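PDB 5IMY: vaginolysin from Gardnerella vaginalis, which probably binds cholesterol in host membranes and lyses cells as a pore-forming toxin of the cholesterol-dependent cytolysin family. Local coordinates for residues G44-F56 with E61-T73. Residues are numbered along the deposited sequence; the frame is centred on the assembly and turned at random.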
loop_
_atom_site.group_PDB
_atom_site.type_symbol
_atom_site.label_atom_id
_atom_site.label_comp_id
_atom_site.label_asym_id
_atom_site.label_seq_id
_atom_site.Cartn_x
_atom_site.Cartn_y
_atom_site.Cartn_z
ATOM N N GLY A 44 -26.087 -13.374 -3.182
ATOM C CA GLY A 44 -26.291 -12.695 -1.916
ATOM C C GLY A 44 -26.517 -11.209 -2.079
ATOM O O GLY A 44 -27.017 -10.739 -3.106
ATOM N N GLU A 45 -26.140 -10.455 -1.048
ATOM C CA GLU A 45 -26.323 -9.013 -1.061
ATOM C C GLU A 45 -25.291 -8.344 -1.963
ATOM O O GLU A 45 -24.247 -8.915 -2.292
ATOM C CB GLU A 45 -26.216 -8.438 0.352
ATOM C CG GLU A 45 -24.837 -8.588 0.987
ATOM C CD GLU A 45 -24.715 -7.836 2.298
ATOM O OE1 GLU A 45 -25.152 -6.665 2.356
ATOM O OE2 GLU A 45 -24.186 -8.413 3.272
ATOM N N THR A 46 -25.597 -7.113 -2.363
ATOM C CA THR A 46 -24.683 -6.282 -3.131
ATOM C C THR A 46 -24.221 -5.105 -2.281
ATOM O O THR A 46 -24.945 -4.631 -1.401
ATOM C CB THR A 46 -25.337 -5.766 -4.417
ATOM O OG1 THR A 46 -24.347 -5.127 -5.234
ATOM C CG2 THR A 46 -26.452 -4.768 -4.104
ATOM N N ILE A 47 -23.001 -4.641 -2.551
ATOM C CA ILE A 47 -22.394 -3.557 -1.789
ATOM C C ILE A 47 -21.550 -2.720 -2.736
ATOM O O ILE A 47 -20.993 -3.226 -3.714
ATOM C CB ILE A 47 -21.541 -4.094 -0.615
ATOM C CG1 ILE A 47 -22.416 -4.808 0.419
ATOM C CG2 ILE A 47 -20.782 -2.964 0.062
ATOM C CD1 ILE A 47 -21.635 -5.682 1.371
ATOM N N GLU A 48 -21.453 -1.426 -2.438
ATOM C CA GLU A 48 -20.645 -0.517 -3.234
ATOM C C GLU A 48 -19.180 -0.571 -2.779
ATOM O O GLU A 48 -18.843 -1.123 -1.728
ATOM C CB GLU A 48 -21.221 0.900 -3.143
ATOM C CG GLU A 48 -21.182 1.736 -4.431
ATOM C CD GLU A 48 -21.446 0.934 -5.695
ATOM O OE1 GLU A 48 -20.554 0.901 -6.572
ATOM O OE2 GLU A 48 -22.535 0.334 -5.810
ATOM N N ASN A 49 -18.304 0.034 -3.585
ATOM C CA ASN A 49 -16.877 -0.293 -3.592
ATOM C C ASN A 49 -16.089 0.253 -2.396
ATOM O O ASN A 49 -14.864 0.090 -2.388
ATOM C CB ASN A 49 -16.254 0.225 -4.889
ATOM C CG ASN A 49 -14.853 -0.307 -5.116
ATOM O OD1 ASN A 49 -14.508 -1.394 -4.651
ATOM N ND2 ASN A 49 -14.038 0.460 -5.829
ATOM N N LYS A 50 -16.738 0.883 -1.414
ATOM C CA LYS A 50 -16.125 1.400 -0.185
ATOM C C LYS A 50 -14.678 0.994 0.101
ATOM O O LYS A 50 -14.296 -0.169 -0.075
ATOM C CB LYS A 50 -16.972 0.959 1.010
ATOM C CG LYS A 50 -17.716 2.085 1.712
ATOM C CD LYS A 50 -18.540 1.550 2.875
ATOM C CE LYS A 50 -19.725 0.712 2.404
ATOM N NZ LYS A 50 -20.144 -0.280 3.430
ATOM N N PHE A 51 -13.883 1.946 0.595
ATOM C CA PHE A 51 -12.536 1.684 1.101
ATOM C C PHE A 51 -12.289 2.613 2.282
ATOM O O PHE A 51 -12.402 3.834 2.140
ATOM C CB PHE A 51 -11.474 1.904 0.016
ATOM C CG PHE A 51 -10.072 1.557 0.451
ATOM C CD1 PHE A 51 -9.470 0.386 0.021
ATOM C CD2 PHE A 51 -9.356 2.400 1.287
ATOM C CE1 PHE A 51 -8.185 0.062 0.418
ATOM C CE2 PHE A 51 -8.070 2.079 1.688
ATOM C CZ PHE A 51 -7.486 0.910 1.251
ATOM N N SER A 52 -11.946 2.042 3.437
ATOM C CA SER A 52 -11.757 2.821 4.652
ATOM C C SER A 52 -10.511 2.350 5.389
ATOM O O SER A 52 -10.050 1.218 5.220
ATOM C CB SER A 52 -12.972 2.716 5.584
ATOM O OG SER A 52 -14.115 3.317 5.004
ATOM N N SER A 53 -9.973 3.244 6.217
ATOM C CA SER A 53 -8.864 2.922 7.102
ATOM C C SER A 53 -8.983 3.756 8.368
ATOM O O SER A 53 -9.512 4.870 8.347
ATOM C CB SER A 53 -7.504 3.176 6.441
ATOM O OG SER A 53 -7.190 2.158 5.509
ATOM N N ASP A 54 -8.492 3.199 9.471
ATOM C CA ASP A 54 -8.431 3.907 10.739
ATOM C C ASP A 54 -7.310 3.294 11.564
ATOM O O ASP A 54 -6.734 2.267 11.197
ATOM C CB ASP A 54 -9.770 3.850 11.484
ATOM C CG ASP A 54 -10.207 5.207 12.010
ATOM O OD1 ASP A 54 -9.348 6.103 12.153
ATOM O OD2 ASP A 54 -11.413 5.376 12.281
ATOM N N SER A 55 -7.002 3.932 12.691
ATOM C CA SER A 55 -5.856 3.519 13.487
ATOM C C SER A 55 -6.069 3.891 14.947
ATOM O O SER A 55 -6.886 4.752 15.281
ATOM C CB SER A 55 -4.563 4.160 12.968
ATOM O OG SER A 55 -4.656 5.574 12.986
ATOM N N PHE A 56 -5.319 3.210 15.814
ATOM C CA PHE A 56 -5.248 3.535 17.232
ATOM C C PHE A 56 -3.875 3.107 17.739
ATOM O O PHE A 56 -3.079 2.515 17.004
ATOM C CB PHE A 56 -6.388 2.875 18.013
ATOM C CG PHE A 56 -6.607 1.432 17.666
ATOM C CD1 PHE A 56 -5.968 0.431 18.376
ATOM C CD2 PHE A 56 -7.458 1.077 16.633
ATOM C CE1 PHE A 56 -6.171 -0.899 18.061
ATOM C CE2 PHE A 56 -7.664 -0.250 16.311
ATOM C CZ PHE A 56 -7.019 -1.240 17.026
ATOM N N GLU A 61 2.465 -0.461 20.143
ATOM C CA GLU A 61 1.670 -1.077 19.083
ATOM C C GLU A 61 0.785 -0.095 18.319
ATOM O O GLU A 61 -0.270 0.314 18.816
ATOM C CB GLU A 61 0.798 -2.187 19.678
ATOM C CG GLU A 61 0.653 -3.404 18.783
ATOM C CD GLU A 61 -0.363 -4.397 19.310
ATOM O OE1 GLU A 61 -1.189 -4.009 20.164
ATOM O OE2 GLU A 61 -0.335 -5.566 18.874
ATOM N N PHE A 62 1.202 0.289 17.114
ATOM C CA PHE A 62 0.397 1.140 16.244
ATOM C C PHE A 62 -0.415 0.245 15.318
ATOM O O PHE A 62 0.140 -0.383 14.411
ATOM C CB PHE A 62 1.284 2.097 15.451
ATOM C CG PHE A 62 0.521 2.995 14.517
ATOM C CD1 PHE A 62 -0.390 3.913 15.009
ATOM C CD2 PHE A 62 0.723 2.929 13.150
ATOM C CE1 PHE A 62 -1.089 4.740 14.158
ATOM C CE2 PHE A 62 0.027 3.757 12.292
ATOM C CZ PHE A 62 -0.881 4.664 12.797
ATOM N N VAL A 63 -1.727 0.196 15.535
ATOM C CA VAL A 63 -2.612 -0.736 14.843
ATOM C C VAL A 63 -3.358 0.009 13.745
ATOM O O VAL A 63 -3.947 1.069 13.990
ATOM C CB VAL A 63 -3.601 -1.388 15.824
ATOM C CG1 VAL A 63 -4.458 -2.434 15.115
ATOM C CG2 VAL A 63 -2.856 -2.009 17.001
ATOM N N VAL A 64 -3.339 -0.548 12.535
ATOM C CA VAL A 64 -4.134 -0.061 11.413
ATOM C C VAL A 64 -5.160 -1.128 11.063
ATOM O O VAL A 64 -4.820 -2.314 10.962
ATOM C CB VAL A 64 -3.257 0.270 10.192
ATOM C CG1 VAL A 64 -4.119 0.483 8.940
ATOM C CG2 VAL A 64 -2.411 1.503 10.460
ATOM N N VAL A 65 -6.408 -0.710 10.878
ATOM C CA VAL A 65 -7.461 -1.563 10.341
ATOM C C VAL A 65 -7.915 -0.948 9.026
ATOM O O VAL A 65 -8.129 0.268 8.947
ATOM C CB VAL A 65 -8.641 -1.713 11.319
ATOM C CG1 VAL A 65 -8.160 -2.272 12.650
ATOM C CG2 VAL A 65 -9.358 -0.382 11.528
ATOM N N GLU A 66 -8.042 -1.778 7.993
ATOM C CA GLU A 66 -8.438 -1.304 6.674
ATOM C C GLU A 66 -9.591 -2.151 6.164
ATOM O O GLU A 66 -9.501 -3.384 6.137
ATOM C CB GLU A 66 -7.252 -1.331 5.696
ATOM C CG GLU A 66 -7.322 -2.368 4.583
ATOM C CD GLU A 66 -6.216 -2.185 3.566
ATOM O OE1 GLU A 66 -5.210 -1.520 3.896
ATOM O OE2 GLU A 66 -6.361 -2.689 2.429
ATOM N N HIS A 67 -10.667 -1.483 5.768
ATOM C CA HIS A 67 -11.864 -2.125 5.255
ATOM C C HIS A 67 -11.967 -1.854 3.762
ATOM O O HIS A 67 -11.707 -0.736 3.309
ATOM C CB HIS A 67 -13.114 -1.597 5.970
ATOM C CG HIS A 67 -12.935 -1.411 7.445
ATOM N ND1 HIS A 67 -13.676 -2.105 8.376
ATOM C CD2 HIS A 67 -12.106 -0.607 8.152
ATOM C CE1 HIS A 67 -13.310 -1.739 9.592
ATOM N NE2 HIS A 67 -12.358 -0.833 9.483
ATOM N N GLN A 68 -12.333 -2.877 2.999
ATOM C CA GLN A 68 -12.509 -2.720 1.564
ATOM C C GLN A 68 -13.520 -3.746 1.080
ATOM O O GLN A 68 -13.575 -4.866 1.593
ATOM C CB GLN A 68 -11.177 -2.875 0.817
ATOM C CG GLN A 68 -10.813 -4.307 0.467
ATOM C CD GLN A 68 -9.317 -4.519 0.381
ATOM O OE1 GLN A 68 -8.634 -3.915 -0.449
ATOM N NE2 GLN A 68 -8.796 -5.377 1.251
ATOM N N LYS A 69 -14.319 -3.350 0.095
ATOM C CA LYS A 69 -15.396 -4.194 -0.403
ATOM C C LYS A 69 -14.823 -5.266 -1.322
ATOM O O LYS A 69 -14.152 -4.952 -2.311
ATOM C CB LYS A 69 -16.432 -3.342 -1.133
ATOM C CG LYS A 69 -17.537 -4.138 -1.812
ATOM C CD LYS A 69 -17.198 -4.476 -3.256
ATOM C CE LYS A 69 -18.455 -4.746 -4.063
ATOM N NZ LYS A 69 -18.308 -5.924 -4.955
ATOM N N LYS A 70 -15.089 -6.524 -0.994
ATOM C CA LYS A 70 -14.678 -7.661 -1.803
ATOM C C LYS A 70 -15.902 -8.463 -2.228
ATOM O O LYS A 70 -17.042 -8.137 -1.891
ATOM C CB LYS A 70 -13.699 -8.557 -1.040
ATOM C CG LYS A 70 -12.343 -7.942 -0.805
ATOM C CD LYS A 70 -11.305 -9.025 -0.612
ATOM C CE LYS A 70 -9.970 -8.445 -0.207
ATOM N NZ LYS A 70 -9.612 -8.918 1.139
ATOM N N ASN A 71 -15.644 -9.528 -2.978
ATOM C CA ASN A 71 -16.674 -10.462 -3.402
ATOM C C ASN A 71 -16.116 -11.871 -3.307
ATOM O O ASN A 71 -14.951 -12.106 -3.637
ATOM C CB ASN A 71 -17.137 -10.174 -4.835
ATOM C CG ASN A 71 -17.872 -11.345 -5.456
ATOM O OD1 ASN A 71 -19.090 -11.462 -5.337
ATOM N ND2 ASN A 71 -17.129 -12.220 -6.124
ATOM N N ILE A 72 -16.946 -12.803 -2.848
ATOM C CA ILE A 72 -16.598 -14.218 -2.811
ATOM C C ILE A 72 -17.529 -14.953 -3.764
ATOM O O ILE A 72 -18.746 -14.749 -3.728
ATOM C CB ILE A 72 -16.698 -14.802 -1.389
ATOM C CG1 ILE A 72 -16.202 -16.259 -1.389
ATOM C CG2 ILE A 72 -18.122 -14.647 -0.835
ATOM C CD1 ILE A 72 -17.014 -17.222 -0.546
ATOM N N THR A 73 -16.952 -15.786 -4.625
ATOM C CA THR A 73 -17.706 -16.691 -5.481
ATOM C C THR A 73 -17.211 -18.105 -5.221
ATOM O O THR A 73 -16.002 -18.352 -5.233
ATOM C CB THR A 73 -17.546 -16.339 -6.963
ATOM O OG1 THR A 73 -17.819 -14.947 -7.161
ATOM C CG2 THR A 73 -18.503 -17.166 -7.819
#
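Ser52 and His67 face each other across an antiparallel strand pair and exchange two backbone hydrogen bonds. Ser52 N to His67 O is 2.8 Å and nearly straight, at 172°. The return bond, His67 N to Ser52 O, is equally short. Asp54 with Val65 and Phe56 with Val63 repeat the two-bond pattern. Beyond the regular ladder, Lys69 N still reaches Lys50 O at 3.2 Å.

Phe51, Ser53 and Ser55, in the non-hydrogen-bonded pairs, offer CA-H groups to carbonyls opposite. Ser55 CA lies 3.1 Å from Val63 O. The hydroxyl of Ser55 turns to a different partner, the backbone N of Phe51 of the second subunit.

Near the turn the contact is apolar. The Phe56 ring lies against Val63, whose CB stands over one ring face in a CH-pi contact, 3.9 Å from the centroid. Phe56 CG sits between backbone N and carbonyl carbon (chi1 46°), which folds the ring over Val63. CG1 of Val63 closes on Phe56 CZ at 3.4 Å. On the other side of the sheet, the Phe62 ring reaches Ser55 CB with CE1 and also meets Tyr377. Further along, Phe51 runs beside Gln68, with CD1 3.8 Å from Gln68 CB, and His67 O lies over one face of the Phe51 ring.

Opposite the loop that precedes strand 51-56, the Lys69 chain bends at chi2 (-91°) and passes along the carbonyls of Ile47 and Glu48. Its CG also packs on Ile47 CG2 at 3.9 Å.

Strand 62-76 pairs in turn with strand 363-389. The outer strand, the edge of the sheet within its own chain, is met by the second subunit, with backbone hydrogen bonds from Ser53. Together the segments form a beta hairpin of the long, curved sheet characteristic of domain 2 in cholesterol-dependent cytolysins.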